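Local coordinates for protein crossover junction endodeoxyribonuclease Hjc (Sulfolobus solfataricus, PDB 4TKD) that cuts four-way DNA (Holliday) junctions with paired nicks in opposing strands, working as a magnesium-dependent homodimeric endonuclease during genetic recombination, at residues C[14-19]-C[41-46]; C[34-39]-C[67-72]; C[50-55]-C[84-89]. One frame throughout, in Å; residues are numbered along the deposited sequence. Where two conformers were deposited one is given.

Contact 1. Residues C[14-19]-C[41-46]; sequences NIVSRL and PDIIAL
Ile43 sets CG1 anti to its carbonyl carbon (chi1 -59°) and keeps the chain extended (chi2 164°), so CD1 extends from strand 43-46 to helix 14-19. Ile15 has the same first torsion, which leaves its CG2 branch to do the touching: Ile15 CG2 lies 3.8 Å from Ile43 CD1, the two side chains crossing obliquely. Val16, with CG1 anti to the backbone N, also presents CG2, which lies beside the backbone N, and Val16 CG2 comes 4.1 Å from Ile43 CG1. The methyl end of Ile43 thus fits between consecutive residues of the helix. One turn on, Leu19 turns CD1 to the small methyl of Ala45, with Leu19 CD1 3.8 Å from Ala45 CB; the same CD1 lies 4.3 Å from Ile43 CG2. Ile43 and Ala45 are the alternate residues that face the helix, while Ile44 points away from it. The contact is wholly apolar and buried, with helix and strand running almost parallel, 5° apart, and their axes 10.0 Å from each other. Just before the strand, Asp42 is an inferred Mg(2+) ligand; Asp42 and Ile43 both face Ile54, a classic beta bulge. Helix 10-21 thereby covers one face of the mixed sheet of this PDDEXK-type nuclease: Val16 and Leu19 also rest on Val26 of strand 25-28, and Ile15 on Met56 of strand 50-58, while Phe77 of helix 68-81 packs against Ile44.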
loop_
_atom_site.group_PDB
_atom_site.type_symbol
_atom_site.label_atom_id
_atom_site.label_comp_id
_atom_site.label_asym_id
_atom_site.label_seq_id
_atom_site.Cartn_x
_atom_site.Cartn_y
_atom_site.Cartn_z
ATOM N N ASN C 14 20.494 -16.609 6.633
ATOM C CA ASN C 14 20.955 -15.309 7.139
ATOM C C ASN C 14 19.795 -14.317 7.293
ATOM O O ASN C 14 19.805 -13.520 8.226
ATOM C CB ASN C 14 21.977 -14.714 6.161
ATOM C CG ASN C 14 23.360 -14.414 6.719
ATOM O OD1 ASN C 14 24.011 -13.446 6.301
ATOM N ND2 ASN C 14 23.874 -15.255 7.624
ATOM N N ILE C 15 18.819 -14.337 6.347
ATOM C CA ILE C 15 17.642 -13.458 6.371
ATOM C C ILE C 15 16.702 -13.904 7.506
ATOM O O ILE C 15 16.260 -13.070 8.301
ATOM C CB ILE C 15 16.937 -13.382 4.980
ATOM C CG1 ILE C 15 17.845 -12.702 3.928
ATOM C CG2 ILE C 15 15.584 -12.656 5.087
ATOM C CD1 ILE C 15 17.366 -12.770 2.440
ATOM N N VAL C 16 16.421 -15.222 7.585
ATOM C CA VAL C 16 15.542 -15.831 8.599
ATOM C C VAL C 16 16.053 -15.540 10.014
ATOM O O VAL C 16 15.280 -15.098 10.873
ATOM C CB VAL C 16 15.312 -17.349 8.340
ATOM C CG1 VAL C 16 14.663 -18.036 9.533
ATOM C CG2 VAL C 16 14.465 -17.573 7.082
ATOM N N SER C 17 17.376 -15.702 10.221
ATOM C CA SER C 17 18.038 -15.482 11.507
ATOM C C SER C 17 17.976 -14.024 11.953
ATOM O O SER C 17 17.716 -13.769 13.124
ATOM C CB SER C 17 19.479 -15.980 11.458
ATOM O OG SER C 17 20.099 -15.823 12.724
ATOM N N ARG C 18 18.226 -13.074 11.044
ATOM C CA ARG C 18 18.184 -11.650 11.356
ATOM C C ARG C 18 16.764 -11.153 11.622
ATOM O O ARG C 18 16.572 -10.396 12.575
ATOM C CB ARG C 18 18.925 -10.826 10.297
ATOM C CG ARG C 18 20.338 -10.465 10.769
ATOM C CD ARG C 18 20.477 -8.990 11.122
ATOM N NE ARG C 18 19.697 -8.601 12.300
ATOM C CZ ARG C 18 20.199 -8.452 13.522
ATOM N NH1 ARG C 18 19.415 -8.082 14.526
ATOM N NH2 ARG C 18 21.492 -8.662 13.749
ATOM N N LEU C 19 15.757 -11.645 10.847
ATOM C CA LEU C 19 14.347 -11.312 11.114
ATOM C C LEU C 19 13.918 -11.842 12.483
ATOM O O LEU C 19 13.250 -11.127 13.245
ATOM C CB LEU C 19 13.411 -11.806 9.998
ATOM C CG LEU C 19 13.500 -11.021 8.683
ATOM C CD1 LEU C 19 12.792 -11.745 7.572
ATOM C CD2 LEU C 19 12.964 -9.583 8.851
ATOM N N PRO C 41 5.295 -17.523 -0.955
ATOM C CA PRO C 41 6.614 -16.860 -0.778
ATOM C C PRO C 41 7.595 -17.690 0.076
ATOM O O PRO C 41 7.172 -18.371 1.020
ATOM C CB PRO C 41 6.249 -15.533 -0.103
ATOM C CG PRO C 41 4.800 -15.314 -0.462
ATOM C CD PRO C 41 4.195 -16.672 -0.458
ATOM N N ASP C 42 8.899 -17.671 -0.291
ATOM C CA ASP C 42 9.994 -18.408 0.370
ATOM C C ASP C 42 10.080 -18.149 1.837
ATOM O O ASP C 42 10.341 -19.080 2.597
ATOM C CB ASP C 42 11.362 -18.117 -0.287
ATOM C CG ASP C 42 11.441 -18.625 -1.710
ATOM O OD1 ASP C 42 11.042 -19.785 -1.950
ATOM O OD2 ASP C 42 11.898 -17.866 -2.583
ATOM N N ILE C 43 9.869 -16.890 2.239
ATOM C CA ILE C 43 9.943 -16.482 3.631
ATOM C C ILE C 43 8.724 -15.662 3.968
ATOM O O ILE C 43 8.382 -14.708 3.246
ATOM C CB ILE C 43 11.239 -15.677 3.924
ATOM C CG1 ILE C 43 12.529 -16.475 3.596
ATOM C CG2 ILE C 43 11.257 -15.158 5.378
ATOM C CD1 ILE C 43 13.820 -15.600 3.487
ATOM N N ILE C 44 8.078 -16.034 5.079
ATOM C CA ILE C 44 6.950 -15.308 5.617
ATOM C C ILE C 44 7.381 -14.898 7.009
ATOM O O ILE C 44 7.707 -15.753 7.828
ATOM C CB ILE C 44 5.633 -16.128 5.612
ATOM C CG1 ILE C 44 5.196 -16.425 4.182
ATOM C CG2 ILE C 44 4.516 -15.388 6.365
ATOM C CD1 ILE C 44 4.285 -17.626 4.066
ATOM N N ALA C 45 7.441 -13.594 7.254
ATOM C CA ALA C 45 7.842 -13.071 8.551
ATOM C C ALA C 45 6.710 -12.242 9.122
ATOM O O ALA C 45 6.137 -11.406 8.432
ATOM C CB ALA C 45 9.109 -12.246 8.425
ATOM N N LEU C 46 6.358 -12.522 10.366
ATOM C CA LEU C 46 5.237 -11.866 11.022
ATOM C C LEU C 46 5.648 -11.255 12.351
ATOM O O LEU C 46 6.363 -11.891 13.130
ATOM C CB LEU C 46 4.094 -12.872 11.270
ATOM C CG LEU C 46 3.748 -13.867 10.164
ATOM C CD1 LEU C 46 2.900 -15.041 10.730
ATOM C CD2 LEU C 46 3.084 -13.153 8.950
#

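Contact 2. Residues C[34-39]-C[67-72]; sequences SKRKDP and RREQAE
A loop of the PDDEXK nuclease domain, between strands 25-28 and 43-47, here meets the N-terminal turn of helix 68-81, where Arg67 is the N-cap residue. The charged part is a salt-bridge network of Arg36, Arg68 and Glu69. Arg36 has CG anti to the backbone N and stays extended to NE, so it lies alongside Glu69, both pointing the same way. Glu69 bends at chi2 (94°), which brings OE1 obliquely to the guanidinium: Arg36 NE lies 3.5 Å from Glu69 OE1 in a weak hydrogen bond with an N-H...O angle of 139°. The guanidinium and carboxylate planes are nearly perpendicular, 83° apart. Arg68 adds a long ion pair, with Arg68 NH2 3.9 Å from Glu69 OE1 and no N-H aimed at the oxygen, so one carboxylate would help to offset two neighbouring positive charges.

Van der Waals contacts make up the rest. The aliphatic stem of Arg36 runs beside that of Glu69, with Arg36 CG 4.0 Å from Glu69 CB, and Glu69 CB also meets the Arg36 carbonyl oxygen. Pro39 is buried at the other end of the loop and turns its ring to the helix backbone. Gln70 has CG anti to the backbone N, and its extended side chain ends beside Glu55, an inferred Mg(2+) ligand, so this helix turn borders both the loop and the metal site. Where the proline ring touches the helix, Pro39 CG sits 3.6 Å from Gln70 O and 4.1 Å from Glu69 O.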
loop_
_atom_site.group_PDB
_atom_site.type_symbol
_atom_site.label_atom_id
_atom_site.label_comp_id
_atom_site.label_asym_id
_atom_site.label_seq_id
_atom_site.Cartn_x
_atom_site.Cartn_y
_atom_site.Cartn_z
ATOM N N SER C 34 4.794 -24.520 -3.540
ATOM C CA SER C 34 5.237 -23.545 -4.573
ATOM C C SER C 34 5.130 -24.048 -6.038
ATOM O O SER C 34 5.668 -23.464 -6.979
ATOM C CB SER C 34 6.611 -22.980 -4.235
ATOM O OG SER C 34 6.584 -22.375 -2.953
ATOM N N LYS C 35 4.367 -25.124 -6.180
ATOM C CA LYS C 35 3.993 -25.939 -7.328
ATOM C C LYS C 35 3.538 -25.187 -8.572
ATOM O O LYS C 35 2.490 -25.555 -9.097
ATOM C CB LYS C 35 2.853 -26.894 -6.885
ATOM C CG LYS C 35 2.473 -26.799 -5.392
ATOM C CD LYS C 35 1.000 -26.531 -5.111
ATOM C CE LYS C 35 0.694 -26.555 -3.630
ATOM N NZ LYS C 35 1.119 -25.302 -2.943
ATOM N N ARG C 36 4.286 -24.149 -9.061
ATOM C CA ARG C 36 3.941 -23.293 -10.228
ATOM C C ARG C 36 2.564 -22.629 -10.025
ATOM O O ARG C 36 2.377 -21.474 -10.378
ATOM C CB ARG C 36 4.007 -24.106 -11.549
ATOM C CG ARG C 36 3.654 -23.376 -12.839
ATOM C CD ARG C 36 3.318 -24.395 -13.906
ATOM N NE ARG C 36 2.772 -23.798 -15.129
ATOM C CZ ARG C 36 2.300 -24.498 -16.159
ATOM N NH1 ARG C 36 2.286 -25.822 -16.119
ATOM N NH2 ARG C 36 1.845 -23.876 -17.239
ATOM N N LYS C 37 1.608 -23.396 -9.475
ATOM C CA LYS C 37 0.253 -23.020 -9.124
ATOM C C LYS C 37 0.173 -22.984 -7.597
ATOM O O LYS C 37 0.688 -23.877 -6.905
ATOM C CB LYS C 37 -0.779 -23.996 -9.728
ATOM C CG LYS C 37 -2.246 -23.598 -9.485
ATOM C CD LYS C 37 -2.689 -22.353 -10.283
ATOM C CE LYS C 37 -3.337 -21.317 -9.392
ATOM N NZ LYS C 37 -4.155 -20.344 -10.164
ATOM N N ASP C 38 -0.456 -21.928 -7.081
ATOM C CA ASP C 38 -0.555 -21.663 -5.663
ATOM C C ASP C 38 0.844 -21.519 -5.041
ATOM O O ASP C 38 1.142 -22.161 -4.032
ATOM C CB ASP C 38 -1.477 -22.668 -4.947
ATOM C CG ASP C 38 -2.929 -22.223 -4.973
ATOM O OD1 ASP C 38 -3.521 -22.177 -6.082
ATOM O OD2 ASP C 38 -3.454 -21.861 -3.899
ATOM N N PRO C 39 1.753 -20.711 -5.648
ATOM C CA PRO C 39 3.066 -20.558 -5.030
ATOM C C PRO C 39 2.925 -19.786 -3.736
ATOM O O PRO C 39 1.990 -18.991 -3.540
ATOM C CB PRO C 39 3.893 -19.814 -6.077
ATOM C CG PRO C 39 2.912 -19.020 -6.811
ATOM C CD PRO C 39 1.627 -19.842 -6.842
ATOM N N ARG C 67 9.220 -15.767 -13.357
ATOM C CA ARG C 67 8.278 -16.326 -14.331
ATOM C C ARG C 67 6.842 -15.923 -13.988
ATOM O O ARG C 67 6.474 -15.892 -12.816
ATOM C CB ARG C 67 8.404 -17.869 -14.414
ATOM C CG ARG C 67 9.225 -18.391 -15.599
ATOM C CD ARG C 67 8.361 -18.704 -16.823
ATOM N NE ARG C 67 9.154 -19.269 -17.912
ATOM C CZ ARG C 67 9.057 -20.525 -18.346
ATOM N NH1 ARG C 67 8.168 -21.355 -17.812
ATOM N NH2 ARG C 67 9.835 -20.952 -19.332
ATOM N N ARG C 68 6.048 -15.603 -15.020
ATOM C CA ARG C 68 4.651 -15.199 -14.933
ATOM C C ARG C 68 3.795 -15.923 -13.873
ATOM O O ARG C 68 3.191 -15.257 -13.037
ATOM C CB ARG C 68 4.002 -15.292 -16.324
ATOM C CG ARG C 68 2.470 -15.119 -16.333
ATOM C CD ARG C 68 1.916 -15.134 -17.726
ATOM N NE ARG C 68 1.765 -16.512 -18.198
ATOM C CZ ARG C 68 2.601 -17.123 -19.029
ATOM N NH1 ARG C 68 3.643 -16.469 -19.535
ATOM N NH2 ARG C 68 2.402 -18.391 -19.363
ATOM N N GLU C 69 3.719 -17.263 -13.932
ATOM C CA GLU C 69 2.874 -18.039 -13.025
ATOM C C GLU C 69 3.339 -17.953 -11.583
ATOM O O GLU C 69 2.488 -17.785 -10.712
ATOM C CB GLU C 69 2.770 -19.506 -13.517
ATOM C CG GLU C 69 2.573 -19.664 -15.033
ATOM C CD GLU C 69 3.805 -19.872 -15.913
ATOM O OE1 GLU C 69 3.807 -20.847 -16.700
ATOM O OE2 GLU C 69 4.737 -19.034 -15.863
ATOM N N GLN C 70 4.680 -17.949 -11.333
ATOM C CA GLN C 70 5.242 -17.772 -9.991
ATOM C C GLN C 70 4.938 -16.352 -9.491
ATOM O O GLN C 70 4.435 -16.200 -8.386
ATOM C CB GLN C 70 6.753 -18.025 -9.992
ATOM C CG GLN C 70 7.437 -17.736 -8.649
ATOM C CD GLN C 70 8.917 -17.971 -8.697
ATOM O OE1 GLN C 70 9.632 -17.456 -9.556
ATOM N NE2 GLN C 70 9.418 -18.700 -7.738
ATOM N N ALA C 71 5.228 -15.331 -10.309
ATOM C CA ALA C 71 4.989 -13.930 -9.982
ATOM C C ALA C 71 3.527 -13.685 -9.644
ATOM O O ALA C 71 3.256 -13.147 -8.576
ATOM C CB ALA C 71 5.405 -13.047 -11.139
ATOM N N GLU C 72 2.590 -14.127 -10.522
ATOM C CA GLU C 72 1.150 -13.944 -10.315
ATOM C C GLU C 72 0.649 -14.526 -9.001
ATOM O O GLU C 72 -0.067 -13.831 -8.274
ATOM C CB GLU C 72 0.326 -14.448 -11.520
ATOM C CG GLU C 72 0.383 -13.469 -12.700
ATOM C CD GLU C 72 -0.113 -13.976 -14.038
ATOM O OE1 GLU C 72 -0.605 -15.124 -14.097
ATOM O OE2 GLU C 72 -0.007 -13.225 -15.033
#

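Contact 3. Residues C[50-55]-C[84-89]; sequences VIILIE and SLFLGV
Leu53 overlaps Leu85, its partner on the neighbouring strand: Leu85 has CG anti to the backbone N, which brings CD1 nearer to strand 50-55, and Leu53 CB lies 3.9 Å from Leu85 CD1. Leu87 repeats this two residues on, Leu87 CD1 lying 3.4 Å from Glu55 O and 4.0 Å from Glu55 CB. On the face carrying Ile52, Ile54, Ser84 and Phe86, Ile52 CG2 approaches the Phe86 ring obliquely, 4.2 Å from Phe86 CD1, and Leu53 O lies at the ring's edge, near its plane. Ile54 CG2 packs on the backbone of Gly88, 3.8 Å from Gly88 N.

The strands are parallel neighbours, crossing at -37°, and five backbone bonds alternate between them. The straightest is Glu55 N to Phe86 O, 2.9 Å with an N-H...O angle of 170°, its donor nearly along the C=O axis. In the shortest, Gly88 N to Glu55 O at 2.7 Å, the donor stands above the carbonyl plane. Ile51 O accepts both Ser84 N and a water, which also bonds to Ser84 OG.

Glu55, an inferred Mg(2+) ligand, bends at chi2 (68°), carrying its carboxylate away from strand 84-89; OE1 accepts the backbone N-H of Asp42. The connection through helix 68-81 makes a beta-alpha-beta crossover in the PDDEXK core. That helix covers Leu53 and Leu85 through Ala78, helix 122-133 covers Phe86 on the other face, and strands 43-47 and 97-99 flank the pair within the sheet.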
loop_
_atom_site.group_PDB
_atom_site.type_symbol
_atom_site.label_atom_id
_atom_site.label_comp_id
_atom_site.label_asym_id
_atom_site.label_seq_id
_atom_site.Cartn_x
_atom_site.Cartn_y
_atom_site.Cartn_z
ATOM N N VAL C 50 2.190 -7.303 11.453
ATOM C CA VAL C 50 2.949 -6.868 10.273
ATOM C C VAL C 50 3.421 -8.104 9.490
ATOM O O VAL C 50 4.118 -8.958 10.041
ATOM C CB VAL C 50 4.121 -5.890 10.592
ATOM C CG1 VAL C 50 4.962 -5.574 9.354
ATOM C CG2 VAL C 50 3.619 -4.627 11.290
ATOM N N ILE C 51 3.039 -8.168 8.194
ATOM C CA ILE C 51 3.335 -9.284 7.298
ATOM C C ILE C 51 4.356 -8.859 6.258
ATOM O O ILE C 51 4.123 -7.923 5.496
ATOM C CB ILE C 51 2.038 -9.871 6.654
ATOM C CG1 ILE C 51 0.969 -10.232 7.733
ATOM C CG2 ILE C 51 2.367 -11.105 5.773
ATOM C CD1 ILE C 51 -0.478 -10.253 7.251
ATOM N N ILE C 52 5.492 -9.569 6.234
ATOM C CA ILE C 52 6.587 -9.363 5.278
ATOM C C ILE C 52 6.782 -10.679 4.574
ATOM O O ILE C 52 6.824 -11.733 5.218
ATOM C CB ILE C 52 7.890 -8.866 5.951
ATOM C CG1 ILE C 52 7.695 -7.462 6.555
ATOM C CG2 ILE C 52 9.148 -9.000 5.004
ATOM C CD1 ILE C 52 8.687 -7.118 7.511
ATOM N N LEU C 53 6.838 -10.613 3.258
ATOM C CA LEU C 53 6.928 -11.766 2.371
ATOM C C LEU C 53 8.148 -11.596 1.485
ATOM O O LEU C 53 8.295 -10.562 0.849
ATOM C CB LEU C 53 5.634 -11.881 1.508
ATOM C CG LEU C 53 4.302 -11.856 2.271
ATOM C CD1 LEU C 53 3.151 -11.655 1.348
ATOM C CD2 LEU C 53 4.119 -13.113 3.086
ATOM N N ILE C 54 9.008 -12.610 1.438
ATOM C CA ILE C 54 10.234 -12.528 0.645
ATOM C C ILE C 54 10.364 -13.699 -0.315
ATOM O O ILE C 54 10.312 -14.851 0.111
ATOM C CB ILE C 54 11.474 -12.396 1.603
ATOM C CG1 ILE C 54 11.382 -11.121 2.483
ATOM C CG2 ILE C 54 12.795 -12.406 0.819
ATOM C CD1 ILE C 54 12.087 -11.217 3.804
ATOM N N GLU C 55 10.554 -13.397 -1.604
ATOM C CA GLU C 55 10.800 -14.386 -2.647
ATOM C C GLU C 55 12.287 -14.319 -3.011
ATOM O O GLU C 55 12.771 -13.255 -3.408
ATOM C CB GLU C 55 9.900 -14.162 -3.885
ATOM C CG GLU C 55 9.895 -15.344 -4.856
ATOM C CD GLU C 55 9.240 -16.634 -4.403
ATOM O OE1 GLU C 55 8.779 -16.728 -3.242
ATOM O OE2 GLU C 55 9.169 -17.562 -5.233
ATOM N N SER C 84 3.568 -7.199 2.691
ATOM C CA SER C 84 4.468 -6.453 1.816
ATOM C C SER C 84 5.398 -7.472 1.159
ATOM O O SER C 84 6.037 -8.254 1.866
ATOM C CB SER C 84 5.244 -5.419 2.616
ATOM O OG SER C 84 4.362 -4.485 3.221
ATOM N N LEU C 85 5.402 -7.508 -0.195
ATOM C CA LEU C 85 6.165 -8.452 -1.006
ATOM C C LEU C 85 7.481 -7.865 -1.501
ATOM O O LEU C 85 7.514 -6.756 -2.032
ATOM C CB LEU C 85 5.318 -9.007 -2.162
ATOM C CG LEU C 85 5.947 -10.105 -3.064
ATOM C CD1 LEU C 85 6.265 -11.382 -2.282
ATOM C CD2 LEU C 85 5.055 -10.433 -4.238
ATOM N N PHE C 86 8.564 -8.630 -1.329
ATOM C CA PHE C 86 9.900 -8.235 -1.732
ATOM C C PHE C 86 10.625 -9.386 -2.387
ATOM O O PHE C 86 10.404 -10.556 -2.067
ATOM C CB PHE C 86 10.732 -7.787 -0.515
ATOM C CG PHE C 86 10.142 -6.656 0.279
ATOM C CD1 PHE C 86 9.251 -6.910 1.325
ATOM C CD2 PHE C 86 10.492 -5.333 0.003
ATOM C CE1 PHE C 86 8.721 -5.865 2.065
ATOM C CE2 PHE C 86 9.947 -4.286 0.739
ATOM C CZ PHE C 86 9.069 -4.560 1.761
ATOM N N LEU C 87 11.559 -9.030 -3.268
ATOM C CA LEU C 87 12.451 -9.989 -3.891
ATOM C C LEU C 87 13.754 -9.909 -3.098
ATOM O O LEU C 87 14.333 -8.824 -2.948
ATOM C CB LEU C 87 12.655 -9.624 -5.365
ATOM C CG LEU C 87 12.975 -10.691 -6.424
ATOM C CD1 LEU C 87 11.970 -11.844 -6.427
ATOM C CD2 LEU C 87 12.916 -10.074 -7.799
ATOM N N GLY C 88 14.145 -11.047 -2.518
ATOM C CA GLY C 88 15.379 -11.169 -1.754
ATOM C C GLY C 88 16.465 -11.583 -2.715
ATOM O O GLY C 88 16.370 -12.656 -3.314
ATOM N N VAL C 89 17.460 -10.721 -2.923
ATOM C CA VAL C 89 18.527 -11.020 -3.878
ATOM C C VAL C 89 19.503 -12.090 -3.322
ATOM O O VAL C 89 20.155 -11.867 -2.298
ATOM C CB VAL C 89 19.236 -9.753 -4.450
ATOM C CG1 VAL C 89 20.054 -10.106 -5.678
ATOM C CG2 VAL C 89 18.238 -8.635 -4.781
HETATM O O HOH W 1 3.077 -5.357 6.019
#

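From the N terminus, contact 1 closes first, bringing helix 10-21 onto strand 43-47 after the chain has passed through strand 25-28 and the loop that holds 34-39. Contact 2 crosses it: 34-39 lies between the two segments of contact 1, and its partner 67-72 comes after both. Contact 3 opens once contact 1 has closed and crosses contact 2, since 67-72 lies between 50-55 and 84-89. Contacts 1 and 3 share the mixed sheet, joined by probable hydrogen bonds such as Ala45 N to Ile52 O. Contacts 2 and 3 meet where Gln70 approaches Glu55. Together they tie helix 10-21 to the sheet, join two of its central strands, and fasten the loop before strand 43-47 to helix 68-81.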